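Local coordinates for zinc-binding protein TroA (Treponema pallidum, PDB 1K0F) that binds zinc with high affinity in the periplasm and hands it to the membrane permease of the TroABC importer for passage into the cytoplasm, at residues L56-G59 and L60-T64; S156-A159 and E160-V163; P126-T129 and R130-Q134. All coordinates share one frame; numbering follows the deposited sequence.

How the interactions relate
All three contacts are local, each made where the chain changes direction; none touches another. Interaction 1 follows strand 54-57 and reaches the zinc site, empty in this structure: the Leu-62 side chain comes within about 4 Å of those of His-37 and His-102, two of the zinc-binding residues. Interactions 3 and 2 sit at the two ends of helix 129-156, the long backbone helix, 126-134 where it starts and 156-163 just after it stops, with centres about 42 Å apart. Both lie away from the site. Interaction 1 is about 26 Å from interaction 3 and about 31 Å from interaction 2, centre to centre, and lies across the chain's centre from interaction 2.

Interaction 1 of 3, residues L56-G59 and L60-T64; sequences LYNG and LHLET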
loop_
_atom_site.group_PDB
_atom_site.type_symbol
_atom_site.label_atom_id
_atom_site.label_comp_id
_atom_site.label_asym_id
_atom_site.label_seq_id
_atom_site.Cartn_x
_atom_site.Cartn_y
_atom_site.Cartn_z
ATOM N N LEU A 56 -5.521 13.932 4.387
ATOM C CA LEU A 56 -4.988 13.196 3.249
ATOM C C LEU A 56 -5.366 11.724 3.266
ATOM O O LEU A 56 -5.223 11.034 4.277
ATOM C CB LEU A 56 -3.462 13.328 3.205
ATOM C CG LEU A 56 -2.899 14.688 2.779
ATOM C CD1 LEU A 56 -1.379 14.627 2.756
ATOM C CD2 LEU A 56 -3.445 15.070 1.416
ATOM N N TYR A 57 -5.848 11.254 2.126
ATOM C CA TYR A 57 -6.229 9.868 1.977
ATOM C C TYR A 57 -6.046 9.431 0.527
ATOM O O TYR A 57 -5.961 10.256 -0.388
ATOM C CB TYR A 57 -7.672 9.655 2.447
ATOM C CG TYR A 57 -8.755 10.304 1.606
ATOM C CD1 TYR A 57 -8.909 11.692 1.569
ATOM C CD2 TYR A 57 -9.681 9.518 0.908
ATOM C CE1 TYR A 57 -9.948 12.273 0.870
ATOM C CE2 TYR A 57 -10.729 10.095 0.204
ATOM C CZ TYR A 57 -10.857 11.470 0.189
ATOM O OH TYR A 57 -11.889 12.033 -0.533
ATOM N N ASN A 58 -5.963 8.124 0.331
ATOM C CA ASN A 58 -5.769 7.530 -0.979
ATOM C C ASN A 58 -6.739 7.996 -2.059
ATOM O O ASN A 58 -6.393 8.760 -2.970
ATOM C CB ASN A 58 -5.883 6.015 -0.851
ATOM C CG ASN A 58 -4.956 5.279 -1.779
ATOM O OD1 ASN A 58 -3.809 5.697 -1.981
ATOM N ND2 ASN A 58 -5.432 4.175 -2.342
ATOM N N GLY A 59 -7.968 7.513 -1.918
ATOM C CA GLY A 59 -9.004 7.770 -2.887
ATOM C C GLY A 59 -9.104 6.388 -3.504
ATOM O O GLY A 59 -8.883 5.394 -2.805
ATOM N N LEU A 60 -9.396 6.302 -4.793
ATOM C CA LEU A 60 -9.499 5.008 -5.443
ATOM C C LEU A 60 -10.236 4.003 -4.559
ATOM O O LEU A 60 -9.952 2.809 -4.565
ATOM C CB LEU A 60 -8.105 4.487 -5.785
ATOM C CG LEU A 60 -7.263 5.412 -6.671
ATOM C CD1 LEU A 60 -6.113 4.620 -7.257
ATOM C CD2 LEU A 60 -8.122 6.005 -7.789
ATOM N N HIS A 61 -11.189 4.509 -3.786
ATOM C CA HIS A 61 -11.986 3.670 -2.906
ATOM C C HIS A 61 -11.156 2.725 -2.049
ATOM O O HIS A 61 -11.551 1.584 -1.807
ATOM C CB HIS A 61 -12.980 2.857 -3.731
ATOM C CG HIS A 61 -13.969 2.095 -2.902
ATOM N ND1 HIS A 61 -14.800 2.706 -1.988
ATOM C CD2 HIS A 61 -14.256 0.774 -2.849
ATOM C CE1 HIS A 61 -15.560 1.793 -1.409
ATOM N NE2 HIS A 61 -15.246 0.613 -1.912
ATOM N N LEU A 62 -10.009 3.185 -1.578
ATOM C CA LEU A 62 -9.180 2.324 -0.746
ATOM C C LEU A 62 -9.793 2.216 0.639
ATOM O O LEU A 62 -10.179 1.138 1.086
ATOM C CB LEU A 62 -7.761 2.879 -0.635
ATOM C CG LEU A 62 -6.909 2.066 0.326
ATOM C CD1 LEU A 62 -6.450 0.812 -0.370
ATOM C CD2 LEU A 62 -5.737 2.881 0.809
ATOM N N GLU A 63 -9.876 3.361 1.306
ATOM C CA GLU A 63 -10.421 3.470 2.651
ATOM C C GLU A 63 -11.943 3.367 2.667
ATOM O O GLU A 63 -12.626 4.136 3.340
ATOM C CB GLU A 63 -9.972 4.804 3.253
ATOM C CG GLU A 63 -8.454 4.935 3.363
ATOM C CD GLU A 63 -7.826 5.750 2.238
ATOM O OE1 GLU A 63 -8.418 5.847 1.139
ATOM O OE2 GLU A 63 -6.726 6.297 2.459
ATOM N N THR A 64 -12.454 2.395 1.919
ATOM C CA THR A 64 -13.886 2.130 1.795
ATOM C C THR A 64 -14.800 2.659 2.898
ATOM O O THR A 64 -15.798 3.326 2.620
ATOM C CB THR A 64 -14.135 0.615 1.673
ATOM O OG1 THR A 64 -13.668 -0.040 2.863
ATOM C CG2 THR A 64 -13.398 0.050 0.465
#
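The carboxylate of Glu-63 folds back on the chain it has just left and accepts a hydrogen bond from the backbone of Asn-58, with Asn-58 N 2.9 Å from Glu-63 OE2. The bond is fairly straight, 163° at the hydrogen, and uses the syn lone pair of OE2. A bend at chi2 (99°) turns the acid back to this amide, and OE2 has a second hydrogen bond, with Thr-8 OG1. The turn is closed by Leu-62 N donating to Gly-59 O at 2.8 Å, tilted from the carbonyl plane. The buried amide of Asn-58 is satisfied at both ends, OD1 by Ser-83 OG and ND2 by Pro-101 O.

Other side-chain contacts of Tyr-57, Asn-58 and Leu-62 are van der Waals. Glu-63 OE1 sits at the edge of the Tyr-57 ring, near its plane, 3.9 Å from Tyr-57 CD2, while ring and carboxylate planes are 60° apart. Asn-58 and Leu-62 cross at about a right angle: Asn-58 ND2 lies 3.2 Å from Leu-62 CB, and Leu-62 CD2 comes 3.5 Å from Asn-58 CB.

Gly-59 has a positive phi, and its backbone angles would jam a side chain against the preceding carbonyl, which accounts for glycine at the bend. The Gly-59 to Leu-62 turn after strand 54-57 runs into an inverse gamma turn centred on Glu-63, with Thr-64 N bonded to Leu-62 O. Leu-62 also approaches His-37 and His-102, zinc-binding histidines of the site, empty here, in this member of the bacterial solute-binding protein 9 family.

Interaction 2 of 3, residues S156-A159 and E160-V163; sequences SLPA and ERRV
Arg-162 reaches back across the turn to the carbonyl of Leu-157, placing NE 2.6 Å from Leu-157 O in a weak hydrogen bond, bent to 125° at the hydrogen. Its chain is extended from CG to NE (chi2 179°), and its CG packs 3.9 Å from Leu-157 CB. One face of the guanidinium lies against the backbone of Pro-158 and Ala-159, with Ala-159 CA offset toward the rim, and NH1 reaches to 3.7 Å from Ala-159 CB. Leu-157 crosses Arg-161 at about a right angle: Leu-157 CG meets Arg-161 CB at 3.7 Å, and CD2 of the leucine touches the Arg-161 carbonyl oxygen.

Backbone bonds, two of them weak, hold the turn from which these side chains project. Pro-158 O accepts the weak pair, from Arg-161 N at 2.9 Å and from Arg-162 N, and the latter amide is also 3.2 Å from Ala-159 O, in a hydrogen bond whose donor stands well above the carbonyl plane. This compact turn links helix 129-156 to strand 163-166, carrying the chain out of the long helix that joins the two lobes in this family and into the second lobe. On its outer side Glu-160 is bent at chi2 (78°), which brings its OE1 back to 3.7 Å from Pro-158 CB.

Further out, the single hydrogen on Arg-162 NE is divided between Leu-157 O and Ala-154 O, consistent with both bonds being weak. Arg-161 extends away from the turn to the C-terminal chain, where NH1 binds Leu-275 O, and Leu-157 packs on the adjacent Ala-276.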
loop_
_atom_site.group_PDB
_atom_site.type_symbol
_atom_site.label_atom_id
_atom_site.label_comp_id
_atom_site.label_asym_id
_atom_site.label_seq_id
_atom_site.Cartn_x
_atom_site.Cartn_y
_atom_site.Cartn_z
ATOM N N SER A 156 15.894 -9.775 -11.265
ATOM C CA SER A 156 16.783 -10.794 -10.738
ATOM C C SER A 156 16.054 -12.128 -10.624
ATOM O O SER A 156 16.680 -13.184 -10.496
ATOM C CB SER A 156 17.304 -10.368 -9.364
ATOM O OG SER A 156 16.311 -10.540 -8.369
ATOM N N LEU A 157 14.727 -12.082 -10.683
ATOM C CA LEU A 157 13.932 -13.296 -10.568
ATOM C C LEU A 157 13.419 -13.801 -11.898
ATOM O O LEU A 157 12.586 -13.162 -12.526
ATOM C CB LEU A 157 12.738 -13.069 -9.646
ATOM C CG LEU A 157 12.417 -14.281 -8.783
ATOM C CD1 LEU A 157 13.447 -14.371 -7.675
ATOM C CD2 LEU A 157 11.009 -14.167 -8.222
ATOM N N PRO A 158 13.913 -14.965 -12.347
ATOM C CA PRO A 158 13.464 -15.525 -13.623
ATOM C C PRO A 158 11.947 -15.382 -13.744
ATOM O O PRO A 158 11.232 -15.544 -12.757
ATOM C CB PRO A 158 13.917 -16.978 -13.547
ATOM C CG PRO A 158 15.143 -16.926 -12.686
ATOM C CD PRO A 158 14.928 -15.813 -11.693
ATOM N N ALA A 159 11.469 -15.072 -14.946
ATOM C CA ALA A 159 10.041 -14.861 -15.192
ATOM C C ALA A 159 9.109 -15.873 -14.539
ATOM O O ALA A 159 8.072 -15.495 -13.989
ATOM C CB ALA A 159 9.774 -14.806 -16.693
ATOM N N GLU A 160 9.472 -17.152 -14.596
ATOM C CA GLU A 160 8.651 -18.213 -14.012
ATOM C C GLU A 160 8.512 -18.095 -12.499
ATOM O O GLU A 160 7.436 -18.336 -11.948
ATOM C CB GLU A 160 9.234 -19.585 -14.357
ATOM C CG GLU A 160 9.350 -19.854 -15.842
ATOM C CD GLU A 160 10.541 -19.153 -16.466
ATOM O OE1 GLU A 160 11.459 -18.780 -15.707
ATOM O OE2 GLU A 160 10.555 -18.976 -17.705
ATOM N N ARG A 161 9.604 -17.726 -11.836
ATOM C CA ARG A 161 9.629 -17.578 -10.382
ATOM C C ARG A 161 8.885 -16.326 -9.896
ATOM O O ARG A 161 8.609 -16.181 -8.703
ATOM C CB ARG A 161 11.082 -17.528 -9.892
ATOM C CG ARG A 161 11.913 -18.761 -10.249
ATOM C CD ARG A 161 12.886 -19.144 -9.126
ATOM N NE ARG A 161 13.188 -20.577 -9.107
ATOM C CZ ARG A 161 12.892 -21.394 -8.101
ATOM N NH1 ARG A 161 12.282 -20.919 -7.025
ATOM N NH2 ARG A 161 13.199 -22.685 -8.172
ATOM N N ARG A 162 8.552 -15.434 -10.824
ATOM C CA ARG A 162 7.865 -14.196 -10.483
ATOM C C ARG A 162 6.378 -14.363 -10.176
ATOM O O ARG A 162 5.624 -13.400 -10.212
ATOM C CB ARG A 162 8.041 -13.186 -11.612
ATOM C CG ARG A 162 9.441 -12.603 -11.727
ATOM C CD ARG A 162 9.502 -11.626 -12.900
ATOM N NE ARG A 162 10.830 -11.513 -13.499
ATOM C CZ ARG A 162 11.059 -11.334 -14.799
ATOM N NH1 ARG A 162 10.047 -11.247 -15.657
ATOM N NH2 ARG A 162 12.307 -11.232 -15.240
ATOM N N VAL A 163 5.953 -15.581 -9.881
ATOM C CA VAL A 163 4.550 -15.823 -9.556
ATOM C C VAL A 163 4.383 -15.600 -8.059
ATOM O O VAL A 163 4.841 -16.412 -7.257
ATOM C CB VAL A 163 4.130 -17.275 -9.872
ATOM C CG1 VAL A 163 2.693 -17.500 -9.452
ATOM C CG2 VAL A 163 4.305 -17.561 -11.353
#

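Interaction 3 of 3, residues P126-T129 and R130-Q134; sequences PGKT and REFTQ
Glu-131 turns back across Lys-128 in the first turn of the helix. With CG between its own backbone N and carbonyl carbon (chi1 37°) and a bend at chi2, the glutamate lays its carboxylate beside the lysine's aliphatic part, Glu-131 CD being 3.3 Å from Lys-128 CD. The two side chains meet obliquely through these carbons. Lys-128 NZ and Glu-131 OE2 stay 4.4 Å apart, beyond salt-bridge range, though the opposite charges probably still attract.

Lys-128 meets Phe-132 twice, through its carbonyl and through its CB. The Phe-132 amide donates to Lys-128 O at 2.8 Å, and Lys-128 CB sits over one face of the Phe-132 ring in a CH-pi contact, 3.5 Å from the ring centroid and 16° off the normal. Lys-128 CG continues across the same ring to within 3.4 Å of Phe-132 CZ. The phenyl group is buried, packing also on Ile-19 and Ala-20 of helix 10-20 and on Leu-121 and Cys-122 of helix 107-124.

Thr-133 lies side by side with Thr-129, and its OG1 donates a hydrogen bond to Thr-129 O that is doubtful, because that oxygen is too close to a neighbour in the model. Thr-133 OG1 is also hydrogen-bonded to Tyr-118 OH on helix 107-124. One turn earlier, Thr-129 OG1 donates to Pro-126 O at 2.8 Å, tying the entering loop to the helix. This is a helix start, with Lys-128 at the N-cap position, opening the backbone helix 129-156 of this binding-protein fold.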
loop_
_atom_site.group_PDB
_atom_site.type_symbol
_atom_site.label_atom_id
_atom_site.label_comp_id
_atom_site.label_asym_id
_atom_site.label_seq_id
_atom_site.Cartn_x
_atom_site.Cartn_y
_atom_site.Cartn_z
ATOM N N PRO A 126 1.451 27.891 2.003
ATOM C CA PRO A 126 1.960 28.607 0.830
ATOM C C PRO A 126 3.374 29.125 1.031
ATOM O O PRO A 126 4.219 29.011 0.152
ATOM C CB PRO A 126 0.958 29.752 0.641
ATOM C CG PRO A 126 0.232 29.857 1.955
ATOM C CD PRO A 126 0.156 28.438 2.434
ATOM N N GLY A 127 3.617 29.697 2.202
ATOM C CA GLY A 127 4.924 30.235 2.505
ATOM C C GLY A 127 5.987 29.161 2.574
ATOM O O GLY A 127 7.174 29.468 2.538
ATOM N N LYS A 128 5.571 27.902 2.664
ATOM C CA LYS A 128 6.523 26.799 2.749
ATOM C C LYS A 128 6.768 26.102 1.414
ATOM O O LYS A 128 7.334 25.008 1.384
ATOM C CB LYS A 128 6.045 25.771 3.784
ATOM C CG LYS A 128 7.088 25.399 4.829
ATOM C CD LYS A 128 7.876 26.615 5.286
ATOM C CE LYS A 128 8.127 26.607 6.786
ATOM N NZ LYS A 128 8.009 27.982 7.366
ATOM N N THR A 129 6.364 26.749 0.318
ATOM C CA THR A 129 6.518 26.191 -1.030
ATOM C C THR A 129 7.955 25.835 -1.432
ATOM O O THR A 129 8.195 24.768 -2.009
ATOM C CB THR A 129 5.957 27.152 -2.098
ATOM O OG1 THR A 129 4.534 27.193 -2.004
ATOM C CG2 THR A 129 6.346 26.685 -3.489
ATOM N N ARG A 130 8.907 26.717 -1.138
ATOM C CA ARG A 130 10.302 26.471 -1.488
ATOM C C ARG A 130 10.881 25.226 -0.817
ATOM O O ARG A 130 11.442 24.350 -1.476
ATOM C CB ARG A 130 11.152 27.689 -1.131
ATOM C CG ARG A 130 12.450 27.761 -1.908
ATOM C CD ARG A 130 13.528 28.433 -1.095
ATOM N NE ARG A 130 13.137 29.773 -0.671
ATOM C CZ ARG A 130 12.712 30.717 -1.504
ATOM N NH1 ARG A 130 12.623 30.460 -2.805
ATOM N NH2 ARG A 130 12.375 31.913 -1.041
ATOM N N GLU A 131 10.749 25.154 0.499
ATOM C CA GLU A 131 11.270 24.017 1.242
ATOM C C GLU A 131 10.427 22.769 1.023
ATOM O O GLU A 131 10.939 21.653 1.121
ATOM C CB GLU A 131 11.342 24.343 2.741
ATOM C CG GLU A 131 10.193 25.187 3.257
ATOM C CD GLU A 131 10.485 26.666 3.189
ATOM O OE1 GLU A 131 10.191 27.280 2.141
ATOM O OE2 GLU A 131 11.003 27.216 4.184
ATOM N N PHE A 132 9.141 22.946 0.736
ATOM C CA PHE A 132 8.268 21.805 0.497
ATOM C C PHE A 132 8.458 21.318 -0.919
ATOM O O PHE A 132 8.074 20.204 -1.256
ATOM C CB PHE A 132 6.808 22.188 0.694
ATOM C CG PHE A 132 6.382 22.224 2.130
ATOM C CD1 PHE A 132 7.272 21.897 3.144
ATOM C CD2 PHE A 132 5.084 22.590 2.468
ATOM C CE1 PHE A 132 6.878 21.936 4.471
ATOM C CE2 PHE A 132 4.677 22.633 3.786
ATOM C CZ PHE A 132 5.574 22.306 4.795
ATOM N N THR A 133 9.065 22.164 -1.742
ATOM C CA THR A 133 9.305 21.820 -3.130
ATOM C C THR A 133 10.599 21.064 -3.268
ATOM O O THR A 133 10.631 19.950 -3.784
ATOM C CB THR A 133 9.386 23.070 -4.014
ATOM O OG1 THR A 133 8.069 23.564 -4.267
ATOM C CG2 THR A 133 10.053 22.739 -5.344
ATOM N N GLN A 134 11.680 21.673 -2.816
ATOM C CA GLN A 134 12.962 21.013 -2.924
ATOM C C GLN A 134 12.937 19.655 -2.213
ATOM O O GLN A 134 13.318 18.637 -2.793
ATOM C CB GLN A 134 14.048 21.910 -2.359
ATOM C CG GLN A 134 15.326 21.189 -2.125
ATOM C CD GLN A 134 15.684 21.186 -0.670
ATOM O OE1 GLN A 134 15.684 20.148 -0.019
ATOM N NE2 GLN A 134 15.986 22.369 -0.137
#